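Local structure of ecdysteroid-phosphate phosphatase (Bombyx mori, 3C7T) at residues P89-V94 / A141-D146; L63-A68 / F100-R105. The protein removes phosphate from ecdysteroid 22-phosphates to release the active steroids and also has protein tyrosine phosphatase activity; this chain is its C-terminal phosphoglycerate-mutase-like domain. All blocks are in the same frame, centred on the assembly; numbering follows the deposited sequence.

Along the chain, helix 62-77 comes first and supplies residues 63-68; segment 89-94 then leads into helix 91-104 and forms its first turn, and the last residues of that helix lie in 100-105. Pairing 63-68 with 100-105 in interaction 2 closes a loop of 31 residues that contains strand 84-87. Interaction 1 opens within that loop, at 89-94, and closes beyond it at 141-146, so the two contacts cross instead of nesting. Helix 91-104 serves both: its start meets the segment after helix 135-140, its end meets helix 62-77. Their centres lie 13 Å apart, and Leu143 CD2 packs on Trp65 CH2 at 3.7 Å, so the two contacts touch directly.

Interaction 1: residues P89-V94 / A141-D146; sequences PALRCV and AGLNVD. With WO4 (tungstate(VI)ion), chain E.
Leu143, just past Gly142, whose positive phi (93°) closes helix 135-140 in a Schellman motif, enters the contact with one branch: its CD1 lies 3.6 Å from Val94 CG1 and 4.3 Å from Leu91 CD1, so a single methyl reaches two residues one helical turn apart. At Asn144 the chain makes an inverse gamma turn, with Val145 N bonded to Leu143 O at 2.8 Å, and this brings Val145 to the same helix. There Val145 CG2 meets Val94 CG1 at 3.9 Å, the side chains crossing at about a right angle. Val94 holds CG1 anti to its own N (chi1 -174°), which puts that methyl against both partners. No hydrogen bond spans the segments. On the first segment, Arg92 grips tungstate O4 in the plane of its guanidinium, NE at 2.7 Å and NH2 at 2.8 Å, while Ala90 CB lies over one face. A leucine in place of Arg92 would probably leave O4 without these two donors and weaken anion binding. Ala90 occupies the N-cap position, and its O accepts from both Cys93 N and Val94 N. The helix start thus carries an arginine of the tungstate pocket, probably the substrate-phosphate site, in the histidine phosphatase fold, beside His12 and His192.

Interaction 2: residues L63-A68 / F100-R105; sequences LGWFQA and FLDGLR
Ala68 and Phe100 make the closest approach, through backbone atoms: Phe100 CA lies 3.4 Å from Ala68 O, with an angle of 151° at the hydrogen, a CA-H...O contact. The CA atoms of the two residues are only 4.7 Å apart, close enough for the helices to touch main chain to main chain. The small side chain of Ala68 fits this spacing, its CB sitting 3.8 Å from Phe100 N. Gly103, one turn on, has no side chain, and a CB there would point at the facing helix, about 4.2 Å from Ala68 O.

The side-chain contact is between Trp65 and Asp102. Carboxylate oxygen OD2 of Asp102 approaches the rim of the indole at CZ3, 3.9 Å away and near the ring plane, with the two flat groups 21° apart. An oxygen at this edge faces the ring's C-H side and not its pi cloud; the other carboxylate oxygen, OD1, is hydrogen-bonded to Gln98 NE2, which helps fix the group's rotation. No conventional hydrogen bond joins the segments.

Phe100 sends its ring away from 63-68, CG being anti to the backbone N (chi1 172°), onto Val71 and Met75 farther along helix 62-77. Trp65 meanwhile packs on Glu95 and Gln98 of helix 91-104, and Phe66 on the same helix as Trp65 stacks with Phe66 of the second subunit, so helix 62-77 packs on helix 91-104 with one face and meets the second subunit with another.

Interaction 1: residues P89-V94 / A141-D146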
# COMPACT_ATOMS: atom_id res chain seq x y z
N PRO A 89 -11.33 17.41 -11.34
CA PRO A 89 -10.80 16.94 -12.61
C PRO A 89 -9.29 16.57 -12.60
O PRO A 89 -8.79 16.06 -13.62
CB PRO A 89 -11.09 18.12 -13.57
CG PRO A 89 -11.09 19.31 -12.68
CD PRO A 89 -11.62 18.86 -11.36
N ALA A 90 -8.59 16.81 -11.48
CA ALA A 90 -7.19 16.38 -11.31
C ALA A 90 -7.11 14.87 -11.47
O ALA A 90 -7.95 14.13 -10.89
CB ALA A 90 -6.65 16.80 -9.94
N LEU A 91 -6.09 14.39 -12.19
CA LEU A 91 -5.99 12.96 -12.46
C LEU A 91 -5.94 12.14 -11.18
O LEU A 91 -6.54 11.06 -11.12
CB LEU A 91 -4.76 12.62 -13.30
CG LEU A 91 -4.54 11.12 -13.51
CD1 LEU A 91 -5.73 10.47 -14.27
CD2 LEU A 91 -3.16 10.86 -14.19
N ARG A 92 -5.24 12.65 -10.17
CA ARG A 92 -5.16 11.93 -8.87
C ARG A 92 -6.54 11.71 -8.22
O ARG A 92 -6.78 10.70 -7.55
CB ARG A 92 -4.21 12.67 -7.92
CG ARG A 92 -4.63 14.10 -7.62
CD ARG A 92 -3.55 14.81 -6.81
NE ARG A 92 -3.74 16.24 -6.56
CZ ARG A 92 -3.40 17.23 -7.40
NH1 ARG A 92 -2.92 16.98 -8.63
NH2 ARG A 92 -3.57 18.49 -7.02
N CYS A 93 -7.44 12.66 -8.43
CA CYS A 93 -8.78 12.58 -7.85
C CYS A 93 -9.66 11.60 -8.62
O CYS A 93 -10.39 10.78 -8.02
CB CYS A 93 -9.43 13.97 -7.76
SG CYS A 93 -8.39 15.18 -6.91
N VAL A 94 -9.62 11.67 -9.95
CA VAL A 94 -10.36 10.70 -10.76
C VAL A 94 -9.85 9.26 -10.52
O VAL A 94 -10.64 8.31 -10.41
CB VAL A 94 -10.32 11.05 -12.26
CG1 VAL A 94 -11.23 10.08 -13.03
CG2 VAL A 94 -10.80 12.50 -12.48
N ALA A 141 -8.36 5.35 -20.62
CA ALA A 141 -7.44 4.93 -19.56
C ALA A 141 -8.05 3.84 -18.66
O ALA A 141 -7.36 3.27 -17.82
CB ALA A 141 -7.01 6.12 -18.72
N GLY A 142 -9.35 3.58 -18.84
CA GLY A 142 -10.05 2.55 -18.05
C GLY A 142 -10.74 3.06 -16.80
O GLY A 142 -11.05 2.28 -15.90
N LEU A 143 -10.96 4.37 -16.73
CA LEU A 143 -11.67 4.98 -15.61
C LEU A 143 -13.15 5.09 -15.94
O LEU A 143 -13.52 5.54 -17.04
CB LEU A 143 -11.07 6.37 -15.28
CG LEU A 143 -9.57 6.35 -14.98
CD1 LEU A 143 -9.04 7.76 -14.76
CD2 LEU A 143 -9.23 5.46 -13.77
N ASN A 144 -14.01 4.67 -15.02
CA ASN A 144 -15.46 4.65 -15.27
C ASN A 144 -16.13 6.03 -15.19
O ASN A 144 -16.99 6.27 -14.35
CB ASN A 144 -16.14 3.65 -14.34
CG ASN A 144 -17.49 3.21 -14.85
OD1 ASN A 144 -17.74 3.21 -16.06
ND2 ASN A 144 -18.37 2.80 -13.94
N VAL A 145 -15.74 6.92 -16.09
CA VAL A 145 -16.17 8.30 -16.05
C VAL A 145 -17.52 8.47 -16.79
O VAL A 145 -17.76 7.83 -17.82
CB VAL A 145 -15.09 9.23 -16.68
CG1 VAL A 145 -15.64 10.61 -16.99
CG2 VAL A 145 -13.87 9.34 -15.75
N ASP A 146 -18.39 9.31 -16.24
CA ASP A 146 -19.68 9.61 -16.86
C ASP A 146 -19.50 10.53 -18.08
O ASP A 146 -19.17 11.70 -17.94
CB ASP A 146 -20.60 10.28 -15.83
CG ASP A 146 -22.06 10.30 -16.25
OD1 ASP A 146 -22.36 10.09 -17.45
OD2 ASP A 146 -22.91 10.53 -15.36
W WO4 E . -3.76 17.65 -2.64
O1 WO4 E . -5.02 17.36 -1.20
O2 WO4 E . -3.30 19.54 -2.24
O3 WO4 E . -1.96 16.81 -2.60
O4 WO4 E . -4.49 17.78 -4.46

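Interaction 2: residues L63-A68 / F100-R105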
# COMPACT_ATOMS: atom_id res chain seq x y z
N LEU A 63 0.36 2.54 -4.34
CA LEU A 63 -0.14 2.63 -2.98
C LEU A 63 -1.36 3.56 -2.96
O LEU A 63 -2.32 3.31 -2.24
CB LEU A 63 0.92 3.18 -2.04
CG LEU A 63 0.48 3.38 -0.60
CD1 LEU A 63 -0.32 2.17 -0.06
CD2 LEU A 63 1.68 3.71 0.27
N GLY A 64 -1.32 4.64 -3.72
CA GLY A 64 -2.45 5.59 -3.75
C GLY A 64 -3.75 4.96 -4.22
O GLY A 64 -4.80 5.19 -3.64
N TRP A 65 -3.68 4.16 -5.28
CA TRP A 65 -4.81 3.31 -5.68
C TRP A 65 -5.27 2.39 -4.55
O TRP A 65 -6.46 2.29 -4.30
CB TRP A 65 -4.43 2.46 -6.88
CG TRP A 65 -4.52 3.19 -8.16
CD1 TRP A 65 -3.57 4.01 -8.71
CD2 TRP A 65 -5.63 3.17 -9.07
NE1 TRP A 65 -4.02 4.49 -9.94
CE2 TRP A 65 -5.27 3.98 -10.17
CE3 TRP A 65 -6.88 2.51 -9.07
CZ2 TRP A 65 -6.14 4.19 -11.27
CZ3 TRP A 65 -7.74 2.70 -10.17
CH2 TRP A 65 -7.35 3.53 -11.25
N PHE A 66 -4.32 1.74 -3.89
CA PHE A 66 -4.63 0.79 -2.80
C PHE A 66 -5.30 1.46 -1.60
O PHE A 66 -6.27 0.96 -1.03
CB PHE A 66 -3.33 0.11 -2.37
CG PHE A 66 -3.51 -0.98 -1.37
CD1 PHE A 66 -4.19 -2.15 -1.70
CD2 PHE A 66 -2.99 -0.85 -0.09
CE1 PHE A 66 -4.34 -3.18 -0.74
CE2 PHE A 66 -3.13 -1.87 0.88
CZ PHE A 66 -3.82 -3.04 0.54
N GLN A 67 -4.80 2.64 -1.23
CA GLN A 67 -5.47 3.46 -0.19
C GLN A 67 -6.92 3.76 -0.52
O GLN A 67 -7.79 3.63 0.34
CB GLN A 67 -4.71 4.79 -0.00
CG GLN A 67 -3.30 4.58 0.57
CD GLN A 67 -2.41 5.85 0.56
OE1 GLN A 67 -2.60 6.76 -0.27
NE2 GLN A 67 -1.39 5.89 1.46
N ALA A 68 -7.18 4.12 -1.77
CA ALA A 68 -8.57 4.44 -2.20
C ALA A 68 -9.42 3.16 -2.15
O ALA A 68 -10.58 3.18 -1.74
CB ALA A 68 -8.56 5.03 -3.60
N PHE A 100 -11.67 3.80 -5.33
CA PHE A 100 -12.74 3.74 -4.34
C PHE A 100 -13.87 2.81 -4.85
O PHE A 100 -14.33 1.88 -4.15
CB PHE A 100 -13.27 5.16 -4.07
CG PHE A 100 -14.49 5.18 -3.21
CD1 PHE A 100 -14.40 5.02 -1.83
CD2 PHE A 100 -15.75 5.40 -3.78
CE1 PHE A 100 -15.52 5.04 -1.03
CE2 PHE A 100 -16.89 5.43 -2.98
CZ PHE A 100 -16.77 5.25 -1.60
N LEU A 101 -14.30 3.05 -6.09
CA LEU A 101 -15.36 2.24 -6.71
C LEU A 101 -14.96 0.78 -6.88
O LEU A 101 -15.80 -0.12 -6.78
CB LEU A 101 -15.80 2.86 -8.06
CG LEU A 101 -16.54 4.19 -7.96
CD1 LEU A 101 -16.75 4.81 -9.35
CD2 LEU A 101 -17.87 4.06 -7.24
N ASP A 102 -13.68 0.54 -7.14
CA ASP A 102 -13.17 -0.84 -7.26
C ASP A 102 -13.29 -1.56 -5.90
O ASP A 102 -13.71 -2.71 -5.83
CB ASP A 102 -11.71 -0.86 -7.72
CG ASP A 102 -11.54 -0.46 -9.19
OD1 ASP A 102 -12.52 -0.44 -9.96
OD2 ASP A 102 -10.38 -0.15 -9.58
N GLY A 103 -12.90 -0.88 -4.82
CA GLY A 103 -12.96 -1.46 -3.47
C GLY A 103 -14.40 -1.71 -3.06
O GLY A 103 -14.73 -2.77 -2.45
N LEU A 104 -15.26 -0.76 -3.40
CA LEU A 104 -16.70 -0.82 -3.15
C LEU A 104 -17.42 -1.93 -3.94
O LEU A 104 -18.50 -2.37 -3.56
CB LEU A 104 -17.33 0.55 -3.47
CG LEU A 104 -18.77 0.87 -3.07
CD1 LEU A 104 -18.99 0.66 -1.56
CD2 LEU A 104 -19.15 2.28 -3.48
N ARG A 105 -16.80 -2.39 -5.02
CA ARG A 105 -17.47 -3.26 -6.00
C ARG A 105 -18.79 -2.64 -6.45
O ARG A 105 -19.81 -3.32 -6.58
CB ARG A 105 -17.66 -4.67 -5.43
CG ARG A 105 -16.35 -5.39 -5.25
CD ARG A 105 -16.51 -6.78 -4.63
NE ARG A 105 -15.20 -7.36 -4.35
CZ ARG A 105 -14.97 -8.61 -3.94
NH1 ARG A 105 -15.98 -9.46 -3.71
NH2 ARG A 105 -13.73 -9.02 -3.72